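Local coordinates for sulfite reductase [ferredoxin] (Mycobacterium tuberculosis, PDB 1ZJ8), which probably reduces sulfite to sulfide, using siroheme, a [4Fe-4S] cluster and electrons delivered by ferredoxin, at residues V501-G509 with G519-S529. Residues are numbered along the deposited sequence; the frame is centred on the assembly and turned at random.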
ATOM      1  N   VAL A 501       4.374  14.038 -24.554  1.00 70.41           N
ATOM      2  CA  VAL A 501       3.775  14.585 -23.321  1.00 68.66           C
ATOM      3  C   VAL A 501       3.493  13.512 -22.269  1.00 66.87           C
ATOM      4  O   VAL A 501       3.451  12.319 -22.586  1.00 66.70           O
ATOM      5  CB  VAL A 501       2.422  15.321 -23.633  1.00 68.70           C
ATOM      6  CG1 VAL A 501       1.940  16.154 -22.422  1.00 68.84           C
ATOM      7  CG2 VAL A 501       2.552  16.204 -24.877  1.00 68.53           C
ATOM      8  N   GLU A 502       3.309  13.952 -21.020  1.00 64.55           N
ATOM      9  CA  GLU A 502       2.800  13.095 -19.949  1.00 62.70           C
ATOM     10  C   GLU A 502       1.305  12.794 -20.113  1.00 60.93           C
ATOM     11  O   GLU A 502       0.492  13.698 -20.308  1.00 60.79           O
ATOM     12  CB  GLU A 502       3.157  13.659 -18.551  1.00 62.71           C
ATOM     13  CG  GLU A 502       2.274  14.787 -17.949  1.00 62.85           C
ATOM     14  CD  GLU A 502       2.478  14.946 -16.424  1.00 62.51           C
ATOM     15  OE1 GLU A 502       3.587  15.319 -15.982  1.00 61.39           O
ATOM     16  OE2 GLU A 502       1.527  14.683 -15.658  1.00 61.97           O
ATOM     17  N   GLY A 503       0.975  11.502 -20.064  1.00 58.88           N
ATOM     18  CA  GLY A 503      -0.391  11.003 -20.233  1.00 57.21           C
ATOM     19  C   GLY A 503      -0.529   9.604 -19.639  1.00 55.57           C
ATOM     20  O   GLY A 503       0.375   9.110 -18.967  1.00 55.08           O
ATOM     21  N   PHE A 504      -1.666   8.958 -19.883  1.00 53.87           N
ATOM     22  CA  PHE A 504      -2.020   7.734 -19.170  1.00 52.67           C
ATOM     23  C   PHE A 504      -2.619   6.679 -20.105  1.00 51.48           C
ATOM     24  O   PHE A 504      -3.370   6.999 -21.031  1.00 50.86           O
ATOM     25  CB  PHE A 504      -3.006   8.061 -18.022  1.00 52.00           C
ATOM     26  CG  PHE A 504      -2.444   9.011 -16.985  1.00 51.87           C
ATOM     27  CD1 PHE A 504      -2.573  10.392 -17.131  1.00 51.33           C
ATOM     28  CD2 PHE A 504      -1.762   8.529 -15.883  1.00 50.88           C
ATOM     29  CE1 PHE A 504      -2.038  11.268 -16.199  1.00 50.67           C
ATOM     30  CE2 PHE A 504      -1.230   9.405 -14.957  1.00 51.36           C
ATOM     31  CZ  PHE A 504      -1.370  10.779 -15.121  1.00 50.74           C
ATOM     32  N   GLN A 505      -2.243   5.426 -19.857  1.00 50.55           N
ATOM     33  CA  GLN A 505      -2.899   4.259 -20.434  1.00 49.98           C
ATOM     34  C   GLN A 505      -4.009   3.877 -19.458  1.00 48.70           C
ATOM     35  O   GLN A 505      -3.846   4.029 -18.250  1.00 48.69           O
ATOM     36  CB  GLN A 505      -1.879   3.105 -20.592  1.00 50.18           C
ATOM     37  CG  GLN A 505      -2.360   1.843 -21.387  1.00 51.01           C
ATOM     38  CD  GLN A 505      -1.243   0.750 -21.569  1.00 51.58           C
ATOM     39  OE1 GLN A 505      -1.296  -0.330 -20.966  1.00 52.82           O
ATOM     40  NE2 GLN A 505      -0.242   1.051 -22.404  1.00 53.18           N
ATOM     41  N   VAL A 506      -5.122   3.387 -19.985  1.00 47.41           N
ATOM     42  CA  VAL A 506      -6.356   3.217 -19.231  1.00 46.85           C
ATOM     43  C   VAL A 506      -6.711   1.745 -19.026  1.00 46.07           C
ATOM     44  O   VAL A 506      -6.790   0.979 -19.984  1.00 45.96           O
ATOM     45  CB  VAL A 506      -7.501   3.910 -20.003  1.00 46.93           C
ATOM     46  CG1 VAL A 506      -8.881   3.641 -19.381  1.00 46.92           C
ATOM     47  CG2 VAL A 506      -7.209   5.409 -20.081  1.00 47.72           C
ATOM     48  N   HIS A 507      -6.938   1.352 -17.778  1.00 45.25           N
ATOM     49  CA  HIS A 507      -7.391  -0.000 -17.467  1.00 44.79           C
ATOM     50  C   HIS A 507      -8.795   0.148 -16.895  1.00 44.41           C
ATOM     51  O   HIS A 507      -9.014   0.951 -15.986  1.00 44.59           O
ATOM     52  CB  HIS A 507      -6.457  -0.695 -16.466  1.00 44.58           C
ATOM     53  CG  HIS A 507      -5.045  -0.879 -16.957  1.00 44.76           C
ATOM     54  ND1 HIS A 507      -4.487  -2.123 -17.183  1.00 44.86           N
ATOM     55  CD2 HIS A 507      -4.068   0.021 -17.239  1.00 44.61           C
ATOM     56  CE1 HIS A 507      -3.239  -1.981 -17.599  1.00 44.17           C
ATOM     57  NE2 HIS A 507      -2.959  -0.690 -17.640  1.00 44.76           N
ATOM     58  N   LEU A 508      -9.751  -0.593 -17.437  1.00 43.84           N
ATOM     59  CA  LEU A 508     -11.136  -0.441 -17.021  1.00 43.46           C
ATOM     60  C   LEU A 508     -11.692  -1.728 -16.419  1.00 43.19           C
ATOM     61  O   LEU A 508     -11.459  -2.819 -16.943  1.00 43.20           O
ATOM     62  CB  LEU A 508     -11.978   0.005 -18.211  1.00 43.45           C
ATOM     63  CG  LEU A 508     -11.714   1.445 -18.668  1.00 43.55           C
ATOM     64  CD1 LEU A 508     -12.067   1.629 -20.133  1.00 43.53           C
ATOM     65  CD2 LEU A 508     -12.497   2.435 -17.822  1.00 43.71           C
ATOM     66  N   GLY A 509     -12.424  -1.601 -15.315  1.00 42.91           N
ATOM     67  CA  GLY A 509     -13.217  -2.712 -14.773  1.00 42.88           C
ATOM     68  C   GLY A 509     -12.534  -3.695 -13.818  1.00 42.65           C
ATOM     69  O   GLY A 509     -13.053  -4.780 -13.573  1.00 42.35           O
ATOM     70  N   GLY A 519      -8.454  -5.246 -14.795  1.00 53.56           N
ATOM     71  CA  GLY A 519      -9.161  -4.398 -15.749  1.00 54.45           C
ATOM     72  C   GLY A 519      -8.651  -4.655 -17.151  1.00 55.28           C
ATOM     73  O   GLY A 519      -7.529  -5.137 -17.316  1.00 55.18           O
ATOM     74  N   ARG A 520      -9.471  -4.340 -18.155  1.00 56.34           N
ATOM     75  CA  ARG A 520      -9.070  -4.521 -19.544  1.00 57.22           C
ATOM     76  C   ARG A 520      -8.433  -3.243 -20.089  1.00 57.92           C
ATOM     77  O   ARG A 520      -8.799  -2.127 -19.714  1.00 57.83           O
ATOM     78  CB  ARG A 520     -10.213  -5.037 -20.429  1.00 57.17           C
ATOM     79  CG  ARG A 520     -11.603  -4.486 -20.142  1.00 57.75           C
ATOM     80  CD  ARG A 520     -12.625  -4.865 -21.242  1.00 58.26           C
ATOM     81  NE  ARG A 520     -12.321  -4.244 -22.546  1.00 59.40           N
ATOM     82  CZ  ARG A 520     -13.218  -3.923 -23.491  1.00 59.58           C
ATOM     83  NH1 ARG A 520     -14.526  -4.126 -23.325  1.00 59.41           N
ATOM     84  NH2 ARG A 520     -12.797  -3.369 -24.619  1.00 59.38           N
ATOM     85  N   LYS A 521      -7.455  -3.442 -20.962  1.00 59.06           N
ATOM     86  CA  LYS A 521      -6.621  -2.378 -21.498  1.00 59.85           C
ATOM     87  C   LYS A 521      -7.245  -2.035 -22.839  1.00 60.77           C
ATOM     88  O   LYS A 521      -7.852  -2.900 -23.459  1.00 60.91           O
ATOM     89  CB  LYS A 521      -5.184  -2.886 -21.668  1.00 59.73           C
ATOM     90  CG  LYS A 521      -4.728  -3.838 -20.535  1.00 59.80           C
ATOM     91  CD  LYS A 521      -3.400  -4.532 -20.820  1.00 59.70           C
ATOM     92  CE  LYS A 521      -2.228  -3.566 -20.735  1.00 59.46           C
ATOM     93  NZ  LYS A 521      -1.066  -4.171 -20.042  1.00 58.72           N
ATOM     94  N   LEU A 522      -7.137  -0.786 -23.279  1.00 62.15           N
ATOM     95  CA  LEU A 522      -7.741  -0.396 -24.554  1.00 63.11           C
ATOM     96  C   LEU A 522      -6.701  -0.203 -25.648  1.00 64.24           C
ATOM     97  O   LEU A 522      -5.545   0.157 -25.391  1.00 64.38           O
ATOM     98  CB  LEU A 522      -8.659   0.825 -24.407  1.00 63.39           C
ATOM     99  CG  LEU A 522     -10.026   0.541 -23.749  1.00 63.32           C
ATOM    100  CD1 LEU A 522     -10.983   1.712 -23.987  1.00 63.49           C
ATOM    101  CD2 LEU A 522     -10.669  -0.784 -24.222  1.00 63.09           C
ATOM    102  N   ARG A 523      -7.166  -0.425 -26.876  1.00 65.75           N
ATOM    103  CA  ARG A 523      -6.314  -0.716 -28.037  1.00 66.22           C
ATOM    104  C   ARG A 523      -5.354   0.417 -28.409  1.00 66.49           C
ATOM    105  O   ARG A 523      -4.159   0.351 -28.108  1.00 66.73           O
ATOM    106  CB  ARG A 523      -7.221  -1.090 -29.235  1.00 66.50           C
ATOM    107  CG  ARG A 523      -6.550  -1.100 -30.647  1.00 67.17           C
ATOM    108  CD  ARG A 523      -7.433  -1.787 -31.719  1.00 67.97           C
ATOM    109  NE  ARG A 523      -8.867  -1.686 -31.404  1.00 69.47           N
ATOM    110  CZ  ARG A 523      -9.825  -2.496 -31.870  1.00 69.61           C
ATOM    111  NH1 ARG A 523      -9.553  -3.493 -32.718  1.00 70.45           N
ATOM    112  NH2 ARG A 523     -11.084  -2.292 -31.490  1.00 70.11           N
ATOM    113  N   GLN A 524      -5.886   1.432 -29.087  1.00 66.75           N
ATOM    114  CA  GLN A 524      -5.128   2.625 -29.468  1.00 66.63           C
ATOM    115  C   GLN A 524      -5.736   3.707 -28.592  1.00 66.46           C
ATOM    116  O   GLN A 524      -6.707   4.369 -28.989  1.00 66.53           O
ATOM    117  CB  GLN A 524      -5.268   2.971 -30.972  1.00 66.92           C
ATOM    118  CG  GLN A 524      -4.659   4.351 -31.383  1.00 67.30           C
ATOM    119  CD  GLN A 524      -5.304   4.989 -32.636  1.00 67.24           C
ATOM    120  OE1 GLN A 524      -5.528   4.316 -33.650  1.00 68.75           O
ATOM    121  NE2 GLN A 524      -5.570   6.301 -32.569  1.00 66.13           N
ATOM    122  N   HIS A 525      -5.184   3.834 -27.382  1.00 65.98           N
ATOM    123  CA  HIS A 525      -5.729   4.716 -26.354  1.00 65.26           C
ATOM    124  C   HIS A 525      -4.643   5.361 -25.499  1.00 64.69           C
ATOM    125  O   HIS A 525      -3.835   4.682 -24.861  1.00 64.79           O
ATOM    126  CB  HIS A 525      -6.681   3.919 -25.462  1.00 65.46           C
ATOM    127  CG  HIS A 525      -7.759   4.741 -24.833  1.00 66.31           C
ATOM    128  ND1 HIS A 525      -8.077   6.012 -25.264  1.00 66.68           N
ATOM    129  CD2 HIS A 525      -8.626   4.453 -23.831  1.00 66.73           C
ATOM    130  CE1 HIS A 525      -9.078   6.483 -24.540  1.00 66.51           C
ATOM    131  NE2 HIS A 525      -9.429   5.555 -23.665  1.00 67.19           N
ATOM    132  N   LYS A 526      -4.622   6.688 -25.520  1.00 63.83           N
ATOM    133  CA  LYS A 526      -3.780   7.472 -24.640  1.00 63.19           C
ATOM    134  C   LYS A 526      -4.657   8.615 -24.136  1.00 62.15           C
ATOM    135  O   LYS A 526      -5.411   9.201 -24.911  1.00 62.02           O
ATOM    136  CB  LYS A 526      -2.544   8.008 -25.389  1.00 63.56           C
ATOM    137  CG  LYS A 526      -1.491   6.940 -25.805  1.00 64.02           C
ATOM    138  CD  LYS A 526      -0.615   7.450 -26.988  1.00 64.15           C
ATOM    139  CE  LYS A 526       0.633   6.579 -27.250  1.00 64.12           C
ATOM    140  NZ  LYS A 526       1.749   7.288 -27.975  1.00 63.57           N
ATOM    141  N   VAL A 527      -4.588   8.900 -22.837  1.00 61.03           N
ATOM    142  CA  VAL A 527      -5.305  10.039 -22.245  1.00 60.13           C
ATOM    143  C   VAL A 527      -4.271  10.983 -21.648  1.00 59.14           C
ATOM    144  O   VAL A 527      -3.506  10.592 -20.761  1.00 58.96           O
ATOM    145  CB  VAL A 527      -6.316   9.607 -21.143  1.00 60.07           C
ATOM    146  CG1 VAL A 527      -6.928  10.833 -20.467  1.00 59.92           C
ATOM    147  CG2 VAL A 527      -7.416   8.726 -21.725  1.00 60.01           C
ATOM    148  N   THR A 528      -4.229  12.213 -22.144  1.00 57.97           N
ATOM    149  CA  THR A 528      -3.277  13.179 -21.630  1.00 57.34           C
ATOM    150  C   THR A 528      -3.702  13.651 -20.259  1.00 56.53           C
ATOM    151  O   THR A 528      -4.891  13.689 -19.940  1.00 56.37           O
ATOM    152  CB  THR A 528      -3.176  14.384 -22.535  1.00 57.41           C
ATOM    153  OG1 THR A 528      -4.477  14.682 -23.056  1.00 57.39           O
ATOM    154  CG2 THR A 528      -2.207  14.106 -23.680  1.00 57.19           C
ATOM    155  N   SER A 529      -2.718  14.029 -19.456  1.00 55.65           N
ATOM    156  CA  SER A 529      -2.972  14.479 -18.099  1.00 55.00           C
ATOM    157  C   SER A 529      -3.957  15.656 -18.015  1.00 54.37           C
ATOM    158  O   SER A 529      -4.586  15.856 -16.996  1.00 54.28           O
ATOM    159  CB  SER A 529      -1.667  14.854 -17.423  1.00 54.90           C
ATOM    160  OG  SER A 529      -1.914  15.275 -16.104  1.00 55.27           O
TER
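Phe504 with Val527 and Leu508 with Arg520 form two antiparallel hydrogen-bonded pairs, one toward each end of a hairpin whose second strand loops out between them. The example illustrates how a broken edge strand stays attached, through bonded pairs at both ends and side chains between. In the first pair Val527 N reaches Phe504 O at 2.9 Å, and Phe504 N returns to Val527 O; in the second, Leu508 N meets Arg520 O at 2.9 Å and Arg520 N returns to Leu508 O. Beyond the first pair, Ser529 N adds a weak bond to Glu502 O. Val506 points toward the loop: its CG2 meets Val527 CG2 at 3.7 Å and its CB lies against His525 CD2, side-chain contacts that span the region where the backbone bonds lapse. Leu508 CD1 similarly meets Leu522 CD1 at 4.0 Å. On the other face, Lys521 runs alongside His507, pointing the same way; a bend at chi3 (71°) brings its CE 3.4 Å from Gln505 OE1, an oxygen hydrogen-bonded to Lys489 NZ. The Phe504 ring turns its edge to Ser529, whose CA lies in the ring plane; CG anti to the carbonyl carbon (chi1 -61°) carries the ring to that side. Strand 520-528 is outermost in the mixed five-stranded sheet of this 4Fe-4S domain, and strand 500-508 bonds along its other edge to strand 486-494. Helix 532-545 packs on the face bearing Phe504, Val506, Leu508 and Val527, with Tyr535 touching the last three; Arg520, salt-bridged to Glu562, ties the outer strand to the C-terminal region.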